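PDB 1WY7: hypothetical protein PH1948 from Pyrococcus horikoshii, which probably transfers methyl groups from S-adenosylmethionine to RNA, and was crystallised with the by-product S-adenosyl-L-homocysteine bound. Local coordinates for residues 15-27 with 79-91. Numbering follows the deposited sequence.
Sequences LKGFKNPKVWLEQ and EVDKEAVDVLIEN. With SAH (S-adenosyl-L-homocysteine), chain E.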
# COMPACT_ATOMS: atom_id res chain seq x y z
N LEU A 15 13.99 -0.88 -7.18
CA LEU A 15 13.11 -0.03 -7.98
C LEU A 15 13.45 1.44 -7.82
O LEU A 15 13.97 1.86 -6.78
CB LEU A 15 11.64 -0.24 -7.59
CG LEU A 15 10.99 -1.60 -7.84
CD1 LEU A 15 9.51 -1.55 -7.44
CD2 LEU A 15 11.10 -1.96 -9.31
N LYS A 16 13.15 2.24 -8.84
CA LYS A 16 13.41 3.67 -8.80
C LYS A 16 12.46 4.38 -7.84
O LYS A 16 11.31 3.97 -7.70
CB LYS A 16 13.26 4.26 -10.21
CG LYS A 16 14.34 3.82 -11.18
CD LYS A 16 14.38 2.30 -11.33
CE LYS A 16 15.70 1.80 -11.93
NZ LYS A 16 15.90 2.20 -13.35
N GLY A 17 12.95 5.42 -7.17
CA GLY A 17 12.13 6.17 -6.23
C GLY A 17 11.51 7.41 -6.86
O GLY A 17 11.60 7.60 -8.07
N PHE A 18 10.86 8.24 -6.04
CA PHE A 18 10.22 9.47 -6.53
C PHE A 18 11.23 10.47 -7.09
O PHE A 18 12.28 10.69 -6.50
CB PHE A 18 9.45 10.16 -5.40
CG PHE A 18 8.22 9.43 -4.95
CD1 PHE A 18 8.29 8.51 -3.91
CD2 PHE A 18 6.99 9.69 -5.55
CE1 PHE A 18 7.14 7.85 -3.47
CE2 PHE A 18 5.84 9.03 -5.12
CZ PHE A 18 5.91 8.11 -4.08
N LYS A 19 10.89 11.08 -8.21
CA LYS A 19 11.73 12.08 -8.87
C LYS A 19 11.92 13.31 -7.96
O LYS A 19 13.05 13.73 -7.68
CB LYS A 19 11.05 12.53 -10.17
CG LYS A 19 9.77 13.39 -9.97
CD LYS A 19 8.70 12.69 -9.10
CE LYS A 19 7.78 13.71 -8.42
NZ LYS A 19 6.69 13.10 -7.58
N ASN A 20 10.81 13.88 -7.52
CA ASN A 20 10.83 15.04 -6.63
C ASN A 20 9.66 14.89 -5.66
O ASN A 20 8.57 15.42 -5.88
CB ASN A 20 10.69 16.35 -7.42
CG ASN A 20 11.18 17.56 -6.63
OD1 ASN A 20 11.30 17.52 -5.40
ND2 ASN A 20 11.47 18.65 -7.34
N PRO A 21 9.89 14.15 -4.57
CA PRO A 21 8.89 13.89 -3.54
C PRO A 21 8.12 15.11 -3.04
O PRO A 21 8.72 16.10 -2.63
CB PRO A 21 9.70 13.26 -2.41
CG PRO A 21 10.86 12.66 -3.09
CD PRO A 21 11.22 13.69 -4.12
N LYS A 22 6.80 15.01 -3.07
CA LYS A 22 5.94 16.07 -2.58
C LYS A 22 5.61 15.66 -1.15
O LYS A 22 4.79 14.76 -0.92
CB LYS A 22 4.69 16.17 -3.46
CG LYS A 22 5.01 16.52 -4.91
CD LYS A 22 3.82 16.32 -5.85
CE LYS A 22 4.08 16.96 -7.21
NZ LYS A 22 5.31 16.43 -7.86
N VAL A 23 6.25 16.30 -0.18
CA VAL A 23 6.03 15.93 1.21
C VAL A 23 4.61 16.07 1.70
O VAL A 23 4.17 15.27 2.53
CB VAL A 23 7.00 16.69 2.15
CG1 VAL A 23 6.79 16.25 3.60
CG2 VAL A 23 8.45 16.42 1.73
N TRP A 24 3.87 17.06 1.20
CA TRP A 24 2.49 17.26 1.63
C TRP A 24 1.59 16.11 1.19
O TRP A 24 0.44 16.01 1.61
CB TRP A 24 1.95 18.59 1.10
CG TRP A 24 1.88 18.65 -0.36
CD1 TRP A 24 0.83 18.28 -1.15
CD2 TRP A 24 2.90 19.11 -1.24
NE1 TRP A 24 1.14 18.48 -2.47
CE2 TRP A 24 2.41 18.99 -2.56
CE3 TRP A 24 4.20 19.62 -1.04
CZ2 TRP A 24 3.17 19.36 -3.68
CZ3 TRP A 24 4.95 19.98 -2.16
CH2 TRP A 24 4.43 19.85 -3.46
N LEU A 25 2.12 15.24 0.34
CA LEU A 25 1.39 14.08 -0.13
C LEU A 25 2.04 12.82 0.46
O LEU A 25 1.70 11.70 0.07
CB LEU A 25 1.42 13.98 -1.66
CG LEU A 25 0.67 15.01 -2.51
CD1 LEU A 25 0.77 14.60 -3.98
CD2 LEU A 25 -0.79 15.07 -2.08
N GLU A 26 2.97 13.02 1.38
CA GLU A 26 3.70 11.94 2.03
C GLU A 26 4.28 10.97 1.01
O GLU A 26 4.04 9.76 1.08
CB GLU A 26 2.77 11.16 2.98
CG GLU A 26 2.21 11.96 4.14
CD GLU A 26 1.68 11.06 5.25
OE1 GLU A 26 0.94 11.56 6.13
OE2 GLU A 26 2.00 9.86 5.24
N GLN A 27 5.05 11.49 0.06
CA GLN A 27 5.64 10.63 -0.97
C GLN A 27 7.01 10.07 -0.63
O GLN A 27 8.04 10.73 -0.79
CB GLN A 27 5.72 11.36 -2.32
CG GLN A 27 4.36 11.75 -2.92
CD GLN A 27 4.49 12.32 -4.33
OE1 GLN A 27 5.48 12.98 -4.67
NE2 GLN A 27 3.47 12.09 -5.15
N GLU A 79 -3.15 6.48 -8.15
CA GLU A 79 -2.21 7.50 -7.73
C GLU A 79 -2.65 8.87 -8.27
O GLU A 79 -2.97 9.00 -9.45
CB GLU A 79 -0.83 7.14 -8.26
CG GLU A 79 0.21 8.23 -8.18
CD GLU A 79 0.46 8.67 -6.76
OE1 GLU A 79 0.72 7.81 -5.89
OE2 GLU A 79 0.39 9.88 -6.51
N VAL A 80 -2.64 9.88 -7.41
CA VAL A 80 -3.06 11.23 -7.80
C VAL A 80 -2.00 12.03 -8.54
O VAL A 80 -2.32 12.96 -9.29
CB VAL A 80 -3.50 12.07 -6.58
CG1 VAL A 80 -2.30 12.40 -5.72
CG2 VAL A 80 -4.21 13.35 -7.03
N ASP A 81 -0.74 11.67 -8.35
CA ASP A 81 0.35 12.41 -8.96
C ASP A 81 0.97 11.80 -10.22
O ASP A 81 1.65 10.77 -10.16
CB ASP A 81 1.43 12.66 -7.90
CG ASP A 81 2.56 13.54 -8.41
OD1 ASP A 81 3.53 13.75 -7.66
OD2 ASP A 81 2.48 14.03 -9.56
N LYS A 82 0.75 12.45 -11.35
CA LYS A 82 1.27 12.01 -12.64
C LYS A 82 2.78 11.76 -12.62
O LYS A 82 3.27 10.80 -13.22
CB LYS A 82 0.94 13.05 -13.72
CG LYS A 82 1.66 12.86 -15.05
CD LYS A 82 1.44 11.47 -15.65
CE LYS A 82 1.84 11.42 -17.13
NZ LYS A 82 3.22 11.94 -17.39
N GLU A 83 3.52 12.64 -11.95
CA GLU A 83 4.97 12.51 -11.87
C GLU A 83 5.40 11.21 -11.19
O GLU A 83 6.49 10.69 -11.45
CB GLU A 83 5.56 13.70 -11.13
CG GLU A 83 5.54 14.98 -11.93
CD GLU A 83 5.81 16.19 -11.07
OE1 GLU A 83 4.87 16.64 -10.37
OE2 GLU A 83 6.96 16.68 -11.09
N ALA A 84 4.55 10.70 -10.31
CA ALA A 84 4.84 9.45 -9.62
C ALA A 84 4.53 8.32 -10.59
O ALA A 84 5.24 7.32 -10.63
CB ALA A 84 3.97 9.34 -8.35
N VAL A 85 3.48 8.49 -11.38
CA VAL A 85 3.08 7.49 -12.36
C VAL A 85 4.19 7.26 -13.39
O VAL A 85 4.36 6.14 -13.86
CB VAL A 85 1.76 7.91 -13.05
CG1 VAL A 85 1.37 6.90 -14.13
CG2 VAL A 85 0.66 8.01 -12.01
N ASP A 86 4.93 8.31 -13.73
CA ASP A 86 6.02 8.16 -14.70
C ASP A 86 7.01 7.11 -14.19
O ASP A 86 7.46 6.25 -14.95
CB ASP A 86 6.77 9.48 -14.92
CG ASP A 86 5.89 10.56 -15.52
OD1 ASP A 86 5.09 10.26 -16.43
OD2 ASP A 86 6.02 11.73 -15.07
N VAL A 87 7.35 7.18 -12.91
CA VAL A 87 8.27 6.23 -12.28
C VAL A 87 7.60 4.87 -12.19
O VAL A 87 8.22 3.84 -12.44
CB VAL A 87 8.65 6.71 -10.85
CG1 VAL A 87 9.59 5.71 -10.19
CG2 VAL A 87 9.29 8.09 -10.92
N LEU A 88 6.32 4.88 -11.82
CA LEU A 88 5.52 3.66 -11.68
C LEU A 88 5.56 2.84 -12.97
O LEU A 88 5.86 1.64 -12.94
CB LEU A 88 4.07 4.05 -11.34
CG LEU A 88 2.89 3.09 -11.13
CD1 LEU A 88 2.68 2.20 -12.34
CD2 LEU A 88 3.10 2.27 -9.90
N ILE A 89 5.27 3.48 -14.10
CA ILE A 89 5.25 2.80 -15.39
C ILE A 89 6.59 2.16 -15.72
O ILE A 89 6.65 1.05 -16.23
CB ILE A 89 4.87 3.76 -16.52
CG1 ILE A 89 3.58 4.49 -16.16
CG2 ILE A 89 4.72 3.01 -17.82
CD1 ILE A 89 2.45 3.59 -15.80
N GLU A 90 7.67 2.88 -15.44
CA GLU A 90 8.98 2.34 -15.73
C GLU A 90 9.29 1.17 -14.81
O GLU A 90 9.82 0.15 -15.26
CB GLU A 90 10.06 3.42 -15.60
CG GLU A 90 11.35 3.02 -16.30
CD GLU A 90 12.48 3.99 -16.06
OE1 GLU A 90 12.24 5.20 -16.20
OE2 GLU A 90 13.61 3.53 -15.74
N ASN A 91 8.96 1.30 -13.53
CA ASN A 91 9.22 0.22 -12.59
C ASN A 91 8.48 -1.08 -12.93
O ASN A 91 9.03 -2.17 -12.77
CB ASN A 91 8.87 0.66 -11.16
CG ASN A 91 9.95 1.52 -10.53
OD1 ASN A 91 11.12 1.36 -10.83
ND2 ASN A 91 9.56 2.41 -9.64
N SAH E . 6.01 4.52 -3.14
CA SAH E . 5.04 3.88 -2.22
CB SAH E . 3.86 4.85 -2.06
CG SAH E . 4.19 5.71 -0.90
SD SAH E . 3.15 7.07 -0.32
C SAH E . 4.71 2.54 -2.82
O SAH E . 5.52 2.03 -3.65
OXT SAH E . 3.60 2.05 -2.41
C5' SAH E . 1.54 6.82 -1.04
C4' SAH E . 1.12 7.67 -2.26
O4' SAH E . -0.19 8.25 -2.00
C3' SAH E . 1.96 8.90 -2.57
O3' SAH E . 2.76 8.50 -3.70
C2' SAH E . 0.98 10.00 -3.00
O2' SAH E . 1.20 10.78 -4.15
C1' SAH E . -0.37 9.27 -2.95
N9 SAH E . -1.50 10.09 -2.54
C8 SAH E . -1.58 11.07 -1.57
N7 SAH E . -2.78 11.60 -1.45
C5 SAH E . -3.54 10.94 -2.41
C6 SAH E . -4.90 11.01 -2.80
N6 SAH E . -5.77 11.86 -2.21
N1 SAH E . -5.37 10.20 -3.80
C2 SAH E . -4.50 9.34 -4.39
N3 SAH E . -3.19 9.17 -4.10
C4 SAH E . -2.76 10.00 -3.09
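Gln27 and Asp81 meet beside the ribose of SAH. Gln27 NE2 donates to Asp81 OD1 (3.0 Å), nearly in its own amide plane and on the anti lone pair of the carboxylate, and also to SAH O2' (2.8 Å, 172°). Lys22 N binds Gln27 OE1 and so fixes the amide's rotation, while Gln27 CB lies over the centre of the Phe18 ring. With an alanine here, SAH O2' and Asp81 OD1 would each probably be short of a donor, and Lys22 N without its acceptor. Glu79 takes both ribose hydroxyls, and its OE2 accepts from Asp81 N. Asp81, its CG anti to the backbone N (chi1 -175°), turns OD2 to Glu83 N as N-cap of helix 82-91. Phe18 CE2 packs on Ala84 CB (3.7 Å). Farther along the helix, Asn91 holds the Lys16 backbone at both N and O, its ND2 also reaching Thr60 O. The solvent side is looser: Lys16 NZ stands 3.6 Å from Glu90 OE2, and Lys19 binds Asp81 weakly, although Lys22 NZ grips Glu83 OE1 at 2.6 Å. An acidic residue ending the second strand and holding the ribose hydroxyls is characteristic of the Rossmann-like methyltransferase fold, here lidded by loop 15-27.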